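Local coordinates for protein aldehyde dehydrogenase (Burkholderia vietnamiensis, PDB 5KF0) that probably oxidises aldehydes to carboxylic acids with a nicotinamide cofactor, as a tetrameric member of the aldehyde dehydrogenase family, and binds NADPH, at residues Leu77-Cys80 with Val81-Arg85; Phe117-Ala120 with Ser121-Val125. All coordinates share one frame; numbering follows the deposited sequence. Where two conformers were deposited one is given.

Interaction 1: Leu77-Cys80 with Val81-Arg85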
# COMPACT_ATOMS: atom_id res chain seq x y z
N LEU A 77 -0.90 6.70 24.36
CA LEU A 77 -1.09 5.25 24.30
C LEU A 77 0.01 4.51 25.05
O LEU A 77 -0.25 3.52 25.74
CB LEU A 77 -1.15 4.81 22.83
CG LEU A 77 -2.43 5.30 22.14
CD1 LEU A 77 -2.28 5.33 20.61
CD2 LEU A 77 -3.63 4.45 22.54
N ASP A 78 1.26 4.99 24.93
CA ASP A 78 2.37 4.36 25.64
C ASP A 78 2.21 4.48 27.15
O ASP A 78 2.58 3.56 27.89
CB ASP A 78 3.70 4.98 25.22
CG ASP A 78 4.06 4.67 23.79
OD1 ASP A 78 3.56 3.66 23.25
OD2 ASP A 78 4.85 5.45 23.21
N HIS A 79 1.69 5.62 27.63
CA HIS A 79 1.41 5.76 29.05
C HIS A 79 0.42 4.70 29.52
O HIS A 79 0.60 4.11 30.60
CB HIS A 79 0.84 7.14 29.37
CG HIS A 79 0.53 7.33 30.83
ND1 HIS A 79 1.51 7.57 31.77
CD2 HIS A 79 -0.64 7.28 31.50
CE1 HIS A 79 0.95 7.68 32.96
NE2 HIS A 79 -0.36 7.52 32.83
N CYS A 80 -0.63 4.47 28.73
CA CYS A 80 -1.60 3.43 29.04
C CYS A 80 -0.93 2.06 29.12
O CYS A 80 -1.14 1.31 30.08
CB CYS A 80 -2.71 3.41 28.00
SG CYS A 80 -3.78 4.87 28.07
N VAL A 81 -0.13 1.71 28.10
CA VAL A 81 0.57 0.42 28.09
C VAL A 81 1.38 0.25 29.36
O VAL A 81 1.33 -0.80 30.03
CB VAL A 81 1.46 0.30 26.85
CG1 VAL A 81 2.39 -0.93 26.97
CG2 VAL A 81 0.61 0.19 25.60
N ALA A 82 2.17 1.27 29.72
CA ALA A 82 3.02 1.16 30.90
C ALA A 82 2.20 0.98 32.16
O ALA A 82 2.56 0.18 33.04
CB ALA A 82 3.91 2.40 31.02
N ARG A 83 1.09 1.72 32.29
CA ARG A 83 0.30 1.64 33.51
C ARG A 83 -0.50 0.35 33.59
O ARG A 83 -0.70 -0.18 34.69
CB ARG A 83 -0.62 2.87 33.62
CG ARG A 83 0.14 4.20 33.78
CD ARG A 83 0.66 4.42 35.21
NE ARG A 83 -0.43 4.77 36.10
CZ ARG A 83 -0.74 4.13 37.23
NH1 ARG A 83 0.00 3.12 37.66
NH2 ARG A 83 -1.78 4.53 37.95
N PHE A 84 -0.95 -0.18 32.45
CA PHE A 84 -1.65 -1.46 32.47
C PHE A 84 -0.70 -2.58 32.91
O PHE A 84 -1.10 -3.49 33.64
CB PHE A 84 -2.25 -1.79 31.10
CG PHE A 84 -3.30 -0.81 30.62
CD1 PHE A 84 -3.99 0.00 31.52
CD2 PHE A 84 -3.57 -0.69 29.27
CE1 PHE A 84 -4.96 0.91 31.06
CE2 PHE A 84 -4.52 0.20 28.79
CZ PHE A 84 -5.23 1.00 29.69
N ARG A 85 0.56 -2.51 32.47
CA ARG A 85 1.55 -3.47 32.96
C ARG A 85 1.76 -3.32 34.46
O ARG A 85 1.85 -4.32 35.19
CB ARG A 85 2.87 -3.28 32.22
CG ARG A 85 2.82 -3.74 30.78
CD ARG A 85 4.09 -3.36 30.04
NE ARG A 85 4.14 -4.01 28.74
CZ ARG A 85 4.88 -3.60 27.73
NH1 ARG A 85 5.65 -2.53 27.87
NH2 ARG A 85 4.86 -4.26 26.58
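Four successive i to i+4 hydrogen bonds join Leu77-Cys80 to Val81-Arg85 as alpha-helix, from Val81 N to Leu77 O at 3.0 Å through to Phe84 N to Cys80 O at 2.8 Å. One turn apart, His79 and Arg83 run side by side in the same direction. Arg83 CG sits over one face of the His79 imidazole in a CH-pi contact, 3.8 Å from the ring centroid and 23° off its normal. It is displaced toward His79 NE2, which Arg83 CG approaches to 3.5 Å. With CG anti to the backbone N (chi1 180°) the His79 ring is placed alongside Arg83, and chi2 turns its face to Arg83 CG, while the Arg83 chain folds at chi2 and chi3. Their polar ends share Glu203: His79 NE2 hydrogen-bonds OE1, and Arg83 NH2 forms a salt bridge with OE2; Arg83 NH1 also pairs with Glu86.

On the buried side, one face of the Phe84 ring is turned to the Cys80 carbonyl, with Cys80 O 3.1 Å above the ring plane, offset toward the rim. Cys80 CB packs on Phe84 CE2 at 3.8 Å, and Cys80 SG stands obliquely, 5.2 Å from the ring centroid, a sulfur-aromatic contact. The segment belongs to helix 70-86: Leu77, Cys80 and Phe84 pack against helix 103-123, Leu77 also reaches helix 164-178, and Cys80, Arg83 and Phe84 meet helix 192-202.

Interaction 2: Phe117-Ala120 with Ser121-Val125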
# COMPACT_ATOMS: atom_id res chain seq x y z
N PHE A 117 -3.43 -1.92 22.86
CA PHE A 117 -2.90 -0.56 22.96
C PHE A 117 -1.52 -0.44 22.32
O PHE A 117 -1.20 0.62 21.77
CB PHE A 117 -2.86 -0.11 24.43
CG PHE A 117 -4.14 0.53 24.88
CD1 PHE A 117 -5.27 -0.25 25.12
CD2 PHE A 117 -4.22 1.90 25.07
CE1 PHE A 117 -6.47 0.35 25.52
CE2 PHE A 117 -5.41 2.50 25.49
CZ PHE A 117 -6.53 1.72 25.71
N ARG A 118 -0.70 -1.49 22.39
CA ARG A 118 0.62 -1.40 21.77
C ARG A 118 0.51 -1.33 20.25
O ARG A 118 1.25 -0.57 19.61
CB ARG A 118 1.50 -2.57 22.20
CG ARG A 118 2.87 -2.46 21.58
CD ARG A 118 3.89 -3.34 22.23
NE ARG A 118 5.20 -2.96 21.74
CZ ARG A 118 6.34 -3.56 22.05
NH1 ARG A 118 6.35 -4.61 22.87
NH2 ARG A 118 7.47 -3.10 21.54
N VAL A 119 -0.40 -2.11 19.65
CA VAL A 119 -0.61 -1.99 18.20
C VAL A 119 -1.05 -0.57 17.86
O VAL A 119 -0.59 0.03 16.87
CB VAL A 119 -1.63 -3.02 17.69
CG1 VAL A 119 -1.91 -2.81 16.20
CG2 VAL A 119 -1.16 -4.43 17.93
N ALA A 120 -1.96 -0.01 18.66
CA ALA A 120 -2.42 1.35 18.41
C ALA A 120 -1.28 2.35 18.53
O ALA A 120 -1.21 3.31 17.75
CB ALA A 120 -3.56 1.71 19.37
N SER A 121 -0.39 2.17 19.52
CA SER A 121 0.76 3.06 19.65
C SER A 121 1.61 3.06 18.38
O SER A 121 2.05 4.11 17.92
CB SER A 121 1.61 2.65 20.86
OG SER A 121 2.89 3.28 20.81
N GLU A 122 1.83 1.87 17.80
CA GLU A 122 2.57 1.77 16.54
C GLU A 122 1.83 2.44 15.39
O GLU A 122 2.43 3.17 14.60
CB GLU A 122 2.84 0.30 16.22
CG GLU A 122 3.68 -0.43 17.26
CD GLU A 122 3.65 -1.94 17.06
OE1 GLU A 122 3.02 -2.39 16.08
OE2 GLU A 122 4.25 -2.67 17.87
N GLU A 123 0.52 2.18 15.27
CA GLU A 123 -0.22 2.71 14.13
C GLU A 123 -0.43 4.21 14.23
O GLU A 123 -0.61 4.87 13.20
CB GLU A 123 -1.57 2.00 13.98
CG GLU A 123 -1.46 0.51 13.65
CD GLU A 123 -0.95 0.24 12.24
OE1 GLU A 123 -0.93 1.17 11.41
OE2 GLU A 123 -0.56 -0.92 11.97
N ALA A 124 -0.35 4.78 15.44
CA ALA A 124 -0.61 6.21 15.60
C ALA A 124 0.36 7.07 14.82
O ALA A 124 0.02 8.21 14.46
CB ALA A 124 -0.54 6.59 17.09
N VAL A 125 1.58 6.59 14.57
CA VAL A 125 2.58 7.39 13.88
C VAL A 125 2.73 6.99 12.42
O VAL A 125 3.69 7.41 11.77
CB VAL A 125 3.94 7.33 14.60
CG1 VAL A 125 3.84 8.02 15.96
CG2 VAL A 125 4.41 5.88 14.77
O HOH W 1 5.49 -1.23 19.81
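The side chains of Arg118 and Glu122, one helical turn apart, cross at a slant and are joined through a water in the modelled conformer of Arg118, one of two; the bridge and the salt bridge below are conditional on it. The turn is built by Ser121 N to Phe117 O, Glu122 N to Arg118 O, Glu123 N to Val119 O and Ala124 N to Ala120 O; the last is the most bent, with an N-H...O angle of 134°.

Followed outward, Glu122 begins with CB, 3.5 Å from Val119 O. CG then lies beside the backbone N, anti to the carbonyl carbon (chi1 -61°), and passes 3.4 Å from Arg118 O. CD remains near that same carbonyl, and the extended chain carries the carboxylate beyond it toward the arginine. At the tip, Glu122 OE2 is 4.0 Å from both Arg118 CG and Arg118 NE. The pairing with NE is a long salt bridge of charges only, since OE2 lies well out of the guanidinium plane and no N-H points at it; guanidinium and carboxylate planes are 72° apart. Water 1 supplies the directed link: it accepts from Arg118 NE at 2.6 Å, at the guanidinium edge and in its plane, and donates to Glu122 OE2 at 2.7 Å.

Across the subunit interface, the second subunit supplies salt-bridge partners, Asp78 for Arg118 NH2 and Arg126 for Glu122 OE1 and Glu123 OE2, and a hydrogen bond from its Gln74 to Glu122 OE2. Within the chain, Phe117, Ala120 and Ala124 pack on helix 164-178. The water and the second subunit together therefore satisfy OE2, while charges from both subunits probably favour an ionised Glu122 at this largely buried interface.

How the interactions relate
Interactions 1 and 2 are short stretches of neighbouring helices, 70-86 and 103-123, with centres about 12 Å apart, and they touch directly. Phe117 CD2 packs at 3.6 Å on both Cys80 CB and Leu77 CD2, and its ring meets that of Phe84 edge-to-face. Beside this apolar seam, Asp78 OD1 lies 2.6 Å from Ser121 OG, a probable hydrogen bond. Interaction 1 is only partly buried, and its His79 and Arg83 bind Glu203 of the same chain; interaction 2 is buried, between helices of its own chain and the second subunit, and its charges are paired across the interface. Asp78 connects the two settings, since its OD2 forms a salt bridge with Arg118 of the second subunit.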